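Local atomic coordinates of dipeptidase AC. Metallo peptidase. MEROPS family M19 (Rhodobacter sphaeroides, PDB entry 3LY0), a protein that probably hydrolyses dipeptides as a zinc-dependent metallodipeptidase of family M19, and here holds a phosphinate mimic of L-Ala-D-Ala at its metal site. Residues 211-222 against 244-254. Sequence-based numbering, arbitrary orientation. Where two conformers were deposited one is given.
Sequences SHLNEKGFDDVA and RNLTDRQLAMI. With ZN (zinc ion), chain E; LY0 ((2R)-3-[(R)-[(1R)-1-aminoethyl](hydroxy)phosphoryl]-2-methylpropanoic acid), chain C.
Arg249 bridges two acidic side chains one helical turn apart, Glu215 and Asp219, illustrating how a single guanidinium can clamp neighbouring helices. Arg249 NH2 gives a bond of 2.7 Å to Glu215 OE2, on the anti lone pair, with carboxylate and guanidinium nearly coplanar. Arg249 NH2 also reaches the syn lone pair of Asp219 OD1 at 2.9 Å, while NH1 meets that oxygen less straight, from above a carboxylate turned 75° from the guanidinium. A water extends the network, joining Glu215 OE2, Arg249 NE and Thr247 OG1.

At the other end, the contact enters the active site. His212 NE2 binds, at 2.2 Å, a zinc ion whose coordination is completed by Glu139, His233 and the inhibitor, and Ser167 holds its ND1. Arg244, its chain bent at chi2 and chi3, lays CD and NE over one imidazole face while NE and NH2 donate to the inhibitor carboxylate; Arg244 NE to O61 of the inhibitor is 2.7 Å. One arginine thus packs on a metal ligand and reads the substrate mimic's carboxylate, probably balancing its charge.

Between these ends lies Phe218. Gln250 covers one face of its ring, CG making a CH-pi contact and Gln250 NE2 standing 3.4 Å from CG of Phe218. A capping box with Thr247, the N-cap, holds the amide: Thr247 N donates to Gln250 OE1 and Gln250 N to Thr247 OG1, leaving NE2 to a water shared with Leu213 O. In one of its two conformers, Met253 sets SD at the ring edge, a Met-aromatic contact, and CE against Ala222 CB; Ile254 CG1 closes another edge.

The helical parts 215-222 and 248-254 run almost parallel, 19° apart, as neighbours around the TIM-barrel-like fold of the family. Leu246 and Ile254 pack inward on Val261 of strand 260-263, and Leu251 and Ile254 meet helix 283-296.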
ATOM      1  N   SER A 211      -0.337  -1.921  -7.312  1.00  9.89           N
ATOM      2  CA  SER A 211       0.013  -0.511  -7.143  1.00  9.34           C
ATOM      3  C   SER A 211       1.455  -0.276  -7.608  1.00  8.68           C
ATOM      4  O   SER A 211       2.372  -1.016  -7.229  1.00  9.55           O
ATOM      5  CB  SER A 211      -0.174  -0.037  -5.693  1.00  9.35           C
ATOM      6  OG  SER A 211      -1.545  -0.038  -5.315  1.00  8.55           O
ATOM      7  N   HIS A 212       1.607   0.744  -8.451  1.00 10.15           N
ATOM      8  CA  HIS A 212       2.867   1.139  -9.120  1.00  8.50           C
ATOM      9  C   HIS A 212       3.115   0.468 -10.449  1.00  9.74           C
ATOM     10  O   HIS A 212       3.860   1.002 -11.256  1.00  9.54           O
ATOM     11  CB  HIS A 212       4.107   0.959  -8.242  1.00  9.16           C
ATOM     12  CG  HIS A 212       4.144   1.882  -7.074  1.00 10.03           C
ATOM     13  ND1 HIS A 212       4.651   3.160  -7.156  1.00  9.44           N
ATOM     14  CD2 HIS A 212       3.761   1.703  -5.788  1.00 10.98           C
ATOM     15  CE1 HIS A 212       4.544   3.743  -5.974  1.00  9.49           C
ATOM     16  NE2 HIS A 212       4.030   2.871  -5.121  1.00 10.35           N
ATOM     17  N   LEU A 213       2.527  -0.702 -10.668  1.00  9.98           N
ATOM     18  CA  LEU A 213       2.730  -1.411 -11.927  1.00  9.31           C
ATOM     19  C   LEU A 213       2.066  -0.616 -13.045  1.00 10.85           C
ATOM     20  O   LEU A 213       0.981  -0.081 -12.862  1.00 11.10           O
ATOM     21  CB  LEU A 213       2.143  -2.816 -11.831  1.00 12.11           C
ATOM     22  CG  LEU A 213       2.502  -3.803 -12.945  1.00 10.87           C
ATOM     23  CD1 LEU A 213       4.013  -3.972 -13.119  1.00 12.13           C
ATOM     24  CD2 LEU A 213       1.846  -5.134 -12.660  1.00 13.49           C
ATOM     25  N   ASN A 214       2.737  -0.516 -14.187  1.00 11.03           N
ATOM     26  CA  ASN A 214       2.146   0.186 -15.318  1.00 10.83           C
ATOM     27  C   ASN A 214       1.028  -0.637 -15.963  1.00 10.83           C
ATOM     28  O   ASN A 214       0.746  -1.768 -15.558  1.00 11.63           O
ATOM     29  CB  ASN A 214       3.218   0.643 -16.317  1.00 11.14           C
ATOM     30  CG  ASN A 214       3.882  -0.510 -17.070  1.00 10.24           C
ATOM     31  OD1 ASN A 214       3.366  -1.633 -17.134  1.00 11.95           O
ATOM     32  ND2 ASN A 214       5.042  -0.211 -17.669  1.00 11.68           N
ATOM     33  N   GLU A 215       0.364  -0.052 -16.950  1.00 10.69           N
ATOM     34  CA  GLU A 215      -0.849  -0.666 -17.471  1.00 11.97           C
ATOM     35  C   GLU A 215      -0.573  -1.978 -18.211  1.00 11.22           C
ATOM     36  O   GLU A 215      -1.337  -2.946 -18.106  1.00 11.62           O
ATOM     37  CB  GLU A 215      -1.607   0.314 -18.371  1.00 11.88           C
ATOM     38  CG  GLU A 215      -3.008  -0.169 -18.723  1.00 13.93           C
ATOM     39  CD  GLU A 215      -3.892   0.903 -19.332  1.00 17.07           C
ATOM     40  OE1 GLU A 215      -3.498   2.080 -19.344  1.00 18.51           O
ATOM     41  OE2 GLU A 215      -4.998   0.550 -19.783  1.00 21.00           O
ATOM     42  N   LYS A 216       0.526  -2.024 -18.953  1.00 12.14           N
ATOM     43  CA  LYS A 216       0.858  -3.258 -19.659  1.00 12.64           C
ATOM     44  C   LYS A 216       1.190  -4.368 -18.670  1.00 13.07           C
ATOM     45  O   LYS A 216       0.775  -5.509 -18.859  1.00 13.33           O
ATOM     46  CB  LYS A 216       1.994  -3.057 -20.664  1.00 14.63           C
ATOM     47  CG  LYS A 216       1.581  -2.222 -21.871  1.00 14.29           C
ATOM     48  CD  LYS A 216       2.680  -2.185 -22.930  1.00 21.72           C
ATOM     49  CE  LYS A 216       2.339  -1.221 -24.069  1.00 25.28           C
ATOM     50  NZ  LYS A 216       2.669   0.199 -23.741  1.00 25.15           N
ATOM     51  N   GLY A 217       1.911  -4.026 -17.606  1.00 11.80           N
ATOM     52  CA  GLY A 217       2.231  -5.016 -16.587  1.00 10.90           C
ATOM     53  C   GLY A 217       0.962  -5.478 -15.890  1.00 10.44           C
ATOM     54  O   GLY A 217       0.786  -6.668 -15.602  1.00 11.73           O
ATOM     55  N   PHE A 218       0.067  -4.523 -15.627  1.00 10.88           N
ATOM     56  CA  PHE A 218      -1.227  -4.821 -15.034  1.00 11.58           C
ATOM     57  C   PHE A 218      -1.992  -5.820 -15.908  1.00 11.35           C
ATOM     58  O   PHE A 218      -2.540  -6.804 -15.416  1.00 11.85           O
ATOM     59  CB  PHE A 218      -2.013  -3.512 -14.875  1.00 11.77           C
ATOM     60  CG  PHE A 218      -3.426  -3.688 -14.382  1.00 11.36           C
ATOM     61  CD1 PHE A 218      -3.752  -3.426 -13.061  1.00 13.05           C
ATOM     62  CD2 PHE A 218      -4.432  -4.098 -15.251  1.00 16.01           C
ATOM     63  CE1 PHE A 218      -5.067  -3.574 -12.609  1.00 14.94           C
ATOM     64  CE2 PHE A 218      -5.744  -4.252 -14.807  1.00 17.33           C
ATOM     65  CZ  PHE A 218      -6.059  -3.997 -13.491  1.00 15.88           C
ATOM     66  N   ASP A 219      -2.028  -5.560 -17.212  1.00 12.11           N
ATOM     67  CA  ASP A 219      -2.718  -6.468 -18.125  1.00 15.28           C
ATOM     68  C   ASP A 219      -2.124  -7.880 -18.084  1.00 14.93           C
ATOM     69  O   ASP A 219      -2.852  -8.867 -18.164  1.00 15.28           O
ATOM     70  CB  ASP A 219      -2.687  -5.928 -19.557  1.00 14.08           C
ATOM     71  CG  ASP A 219      -3.595  -4.725 -19.756  1.00 18.36           C
ATOM     72  OD1 ASP A 219      -4.485  -4.487 -18.911  1.00 18.60           O
ATOM     73  OD2 ASP A 219      -3.420  -4.018 -20.766  1.00 21.21           O
ATOM     74  N   ASP A 220      -0.803  -7.962 -17.970  1.00 13.37           N
ATOM     75  CA  ASP A 220      -0.112  -9.243 -17.871  1.00 13.66           C
ATOM     76  C   ASP A 220      -0.532  -9.999 -16.612  1.00 14.47           C
ATOM     77  O   ASP A 220      -0.843 -11.187 -16.659  1.00 14.68           O
ATOM     78  CB  ASP A 220       1.403  -9.036 -17.890  1.00 16.15           C
ATOM     79  CG  ASP A 220       1.931  -8.666 -19.268  1.00 16.01           C
ATOM     80  OD1 ASP A 220       1.234  -8.926 -20.280  1.00 19.92           O
ATOM     81  OD2 ASP A 220       3.043  -8.105 -19.343  1.00 15.79           O
ATOM     82  N   VAL A 221      -0.570  -9.306 -15.477  1.00 14.76           N
ATOM     83  CA  VAL A 221      -0.992  -9.960 -14.249  1.00 14.79           C
ATOM     84  C   VAL A 221      -2.455 -10.393 -14.347  1.00 11.67           C
ATOM     85  O   VAL A 221      -2.817 -11.493 -13.931  1.00 12.76           O
ATOM     86  CB  VAL A 221      -0.778  -9.068 -13.015  1.00 12.53           C
ATOM     87  CG1 VAL A 221      -1.244  -9.798 -11.760  1.00 14.45           C
ATOM     88  CG2 VAL A 221       0.682  -8.676 -12.907  1.00 13.44           C
ATOM     89  N   ALA A 222      -3.298  -9.530 -14.916  1.00 11.99           N
ATOM     90  CA  ALA A 222      -4.707  -9.876 -15.071  1.00 14.77           C
ATOM     91  C   ALA A 222      -4.889 -11.141 -15.904  1.00 13.03           C
ATOM     92  O   ALA A 222      -5.803 -11.926 -15.667  1.00 15.09           O
ATOM     93  CB  ALA A 222      -5.462  -8.722 -15.698  1.00 13.90           C
ATOM     94  N   ARG A 244      -0.512   6.984 -11.274  1.00 10.02           N
ATOM     95  CA  ARG A 244      -0.614   6.000 -10.193  1.00 10.71           C
ATOM     96  C   ARG A 244      -2.019   5.441  -9.969  1.00  9.81           C
ATOM     97  O   ARG A 244      -2.189   4.439  -9.263  1.00 10.17           O
ATOM     98  CB  ARG A 244      -0.059   6.587  -8.903  1.00  8.67           C
ATOM     99  CG  ARG A 244       1.448   6.422  -8.780  1.00  9.78           C
ATOM    100  CD  ARG A 244       1.803   4.998  -8.370  1.00 10.90           C
ATOM    101  NE  ARG A 244       1.623   4.771  -6.935  1.00 10.10           N
ATOM    102  CZ  ARG A 244       0.633   4.076  -6.376  1.00 11.09           C
ATOM    103  NH1 ARG A 244      -0.323   3.519  -7.111  1.00 10.47           N
ATOM    104  NH2 ARG A 244       0.619   3.919  -5.058  1.00  9.75           N
ATOM    105  N   ASN A 245      -3.026   6.085 -10.548  1.00 10.54           N
ATOM    106  CA  ASN A 245      -4.412   5.656 -10.350  1.00  9.52           C
ATOM    107  C   ASN A 245      -4.907   4.641 -11.386  1.00  9.84           C
ATOM    108  O   ASN A 245      -4.196   4.315 -12.347  1.00 11.34           O
ATOM    109  CB  ASN A 245      -5.321   6.883 -10.242  1.00  9.44           C
ATOM    110  CG  ASN A 245      -5.154   7.606  -8.917  1.00  9.02           C
ATOM    111  OD1 ASN A 245      -4.646   7.034  -7.945  1.00  9.45           O
ATOM    112  ND2 ASN A 245      -5.592   8.852  -8.862  1.00 10.90           N
ATOM    113  N   LEU A 246      -6.114   4.128 -11.163  1.00  9.81           N
ATOM    114  CA  LEU A 246      -6.645   3.024 -11.948  1.00 10.48           C
ATOM    115  C   LEU A 246      -7.762   3.512 -12.867  1.00 10.38           C
ATOM    116  O   LEU A 246      -8.681   4.193 -12.424  1.00 11.54           O
ATOM    117  CB  LEU A 246      -7.192   1.940 -11.010  1.00 10.15           C
ATOM    118  CG  LEU A 246      -6.153   1.196 -10.163  1.00 10.77           C
ATOM    119  CD1 LEU A 246      -6.820   0.482  -9.003  1.00 11.52           C
ATOM    120  CD2 LEU A 246      -5.359   0.223 -11.010  1.00 11.87           C
ATOM    121  N   THR A 247      -7.692   3.137 -14.137  1.00 11.45           N
ATOM    122  CA  THR A 247      -8.755   3.504 -15.079  1.00 12.47           C
ATOM    123  C   THR A 247      -9.986   2.637 -14.846  1.00 12.01           C
ATOM    124  O   THR A 247      -9.921   1.600 -14.171  1.00 12.25           O
ATOM    125  CB  THR A 247      -8.316   3.310 -16.533  1.00 13.26           C
ATOM    126  OG1 THR A 247      -8.191   1.907 -16.809  1.00 14.13           O
ATOM    127  CG2 THR A 247      -6.978   3.993 -16.792  1.00 15.42           C
ATOM    128  N   ASP A 248     -11.116   3.059 -15.402  1.00 13.59           N
ATOM    129  CA  ASP A 248     -12.339   2.283 -15.250  1.00 12.76           C
ATOM    130  C   ASP A 248     -12.192   0.888 -15.844  1.00 14.86           C
ATOM    131  O   ASP A 248     -12.762  -0.077 -15.326  1.00 16.03           O
ATOM    132  CB  ASP A 248     -13.537   3.017 -15.867  1.00 14.69           C
ATOM    133  CG  ASP A 248     -14.015   4.181 -15.013  1.00 18.16           C
ATOM    134  OD1 ASP A 248     -13.499   4.375 -13.891  1.00 15.84           O
ATOM    135  OD2 ASP A 248     -14.918   4.907 -15.474  1.00 21.57           O
ATOM    136  N   ARG A 249     -11.415   0.780 -16.920  1.00 14.96           N
ATOM    137  CA  ARG A 249     -11.150  -0.512 -17.532  1.00 14.22           C
ATOM    138  C   ARG A 249     -10.401  -1.408 -16.553  1.00 14.98           C
ATOM    139  O   ARG A 249     -10.722  -2.583 -16.397  1.00 14.95           O
ATOM    140  CB  ARG A 249     -10.349  -0.358 -18.821  1.00 14.97           C
ATOM    141  CG  ARG A 249     -10.229  -1.665 -19.604  1.00 19.98           C
ATOM    142  CD  ARG A 249      -9.237  -1.564 -20.742  1.00 19.24           C
ATOM    143  NE  ARG A 249      -7.887  -1.320 -20.244  1.00 18.78           N
ATOM    144  CZ  ARG A 249      -7.037  -2.283 -19.893  1.00 22.60           C
ATOM    145  NH1 ARG A 249      -7.391  -3.556 -20.002  1.00 23.33           N
ATOM    146  NH2 ARG A 249      -5.836  -1.971 -19.437  1.00 20.37           N
ATOM    147  N   GLN A 250      -9.400  -0.838 -15.894  1.00 12.41           N
ATOM    148  CA  GLN A 250      -8.661  -1.588 -14.884  1.00 11.96           C
ATOM    149  C   GLN A 250      -9.559  -1.980 -13.703  1.00 12.28           C
ATOM    150  O   GLN A 250      -9.506  -3.107 -13.199  1.00 14.21           O
ATOM    151  CB  GLN A 250      -7.464  -0.775 -14.399  1.00 11.60           C
ATOM    152  CG  GLN A 250      -6.350  -0.642 -15.420  1.00 12.81           C
ATOM    153  CD  GLN A 250      -5.232   0.235 -14.914  1.00 12.67           C
ATOM    154  OE1 GLN A 250      -5.446   1.400 -14.606  1.00 11.74           O
ATOM    155  NE2 GLN A 250      -4.031  -0.327 -14.800  1.00 14.12           N
ATOM    156  N   LEU A 251     -10.389  -1.045 -13.255  1.00 11.61           N
ATOM    157  CA  LEU A 251     -11.321  -1.342 -12.177  1.00 11.97           C
ATOM    158  C   LEU A 251     -12.251  -2.504 -12.549  1.00 12.23           C
ATOM    159  O   LEU A 251     -12.558  -3.356 -11.711  1.00 12.88           O
ATOM    160  CB  LEU A 251     -12.136  -0.097 -11.798  1.00 11.41           C
ATOM    161  CG  LEU A 251     -11.361   1.072 -11.190  1.00 12.16           C
ATOM    162  CD1 LEU A 251     -12.300   2.251 -10.977  1.00 13.72           C
ATOM    163  CD2 LEU A 251     -10.696   0.690  -9.877  1.00 11.52           C
ATOM    164  N   ALA A 252     -12.716  -2.529 -13.797  1.00 14.14           N
ATOM    165  CA  ALA A 252     -13.629  -3.585 -14.226  1.00 14.46           C
ATOM    166  C   ALA A 252     -12.946  -4.949 -14.169  1.00 15.02           C
ATOM    167  O   ALA A 252     -13.560  -5.941 -13.799  1.00 16.42           O
ATOM    168  CB  ALA A 252     -14.154  -3.302 -15.628  1.00 15.33           C
ATOM    169  N   MET A 253     -11.673  -4.988 -14.539  1.00 16.45           N
ATOM    170  CA  MET A 253     -10.911  -6.227 -14.473  0.63 15.42           C
ATOM    171  C   MET A 253     -10.712  -6.670 -13.020  1.00 16.13           C
ATOM    172  O   MET A 253     -10.830  -7.851 -12.704  1.00 14.49           O
ATOM    173  CB  MET A 253      -9.588  -6.050 -15.217  0.63 16.26           C
ATOM    174  CG  MET A 253      -9.799  -5.623 -16.674  0.63 18.31           C
ATOM    175  SD  MET A 253      -8.391  -4.840 -17.487  0.63 18.57           S
ATOM    176  CE  MET A 253      -7.217  -6.167 -17.404  0.63 14.91           C
ATOM    177  N   ILE A 254     -10.425  -5.717 -12.135  1.00 13.27           N
ATOM    178  CA  ILE A 254     -10.282  -6.025 -10.716  1.00 11.95           C
ATOM    179  C   ILE A 254     -11.598  -6.589 -10.178  1.00 13.46           C
ATOM    180  O   ILE A 254     -11.609  -7.599  -9.466  1.00 13.81           O
ATOM    181  CB  ILE A 254      -9.830  -4.782  -9.917  1.00 11.00           C
ATOM    182  CG1 ILE A 254      -8.390  -4.407 -10.296  1.00 12.10           C
ATOM    183  CG2 ILE A 254      -9.972  -5.012  -8.408  1.00 13.31           C
ATOM    184  CD1 ILE A 254      -7.945  -3.031  -9.800  1.00 14.02           C
TER
HETATM  185 ZN    ZN E 365       3.692   3.160  -2.969  0.65  9.35          ZN
HETATM  186  P   LY0 C 363       5.092   5.136  -1.621  1.00 12.30           P
HETATM  187  C1  LY0 C 363       7.720   6.034  -1.326  1.00 16.69           C
HETATM  188  N1  LY0 C 363       7.060   3.872  -0.307  1.00 11.58           N
HETATM  189  C2  LY0 C 363       6.638   5.218  -0.653  1.00 13.43           C
HETATM  190  C4  LY0 C 363       4.318   6.799  -1.727  1.00 13.75           C
HETATM  191  C5  LY0 C 363       3.893   7.224  -3.104  1.00 13.92           C
HETATM  192  C6  LY0 C 363       3.127   6.157  -3.838  1.00 12.37           C
HETATM  193  C7  LY0 C 363       3.275   8.597  -3.172  1.00 16.28           C
HETATM  194  O31 LY0 C 363       4.213   4.146  -0.893  1.00 12.01           O
HETATM  195  O32 LY0 C 363       5.414   4.562  -3.041  1.00 11.45           O
HETATM  196  O61 LY0 C 363       2.932   6.288  -5.173  1.00 12.92           O
HETATM  197  O62 LY0 C 363       2.700   5.145  -3.257  1.00 11.69           O
HETATM  198  O   HOH W   1      -1.571   0.715 -13.572  1.00 11.98           O
HETATM  199  O   HOH W   2      -7.454   1.473 -19.376  1.00 20.71           O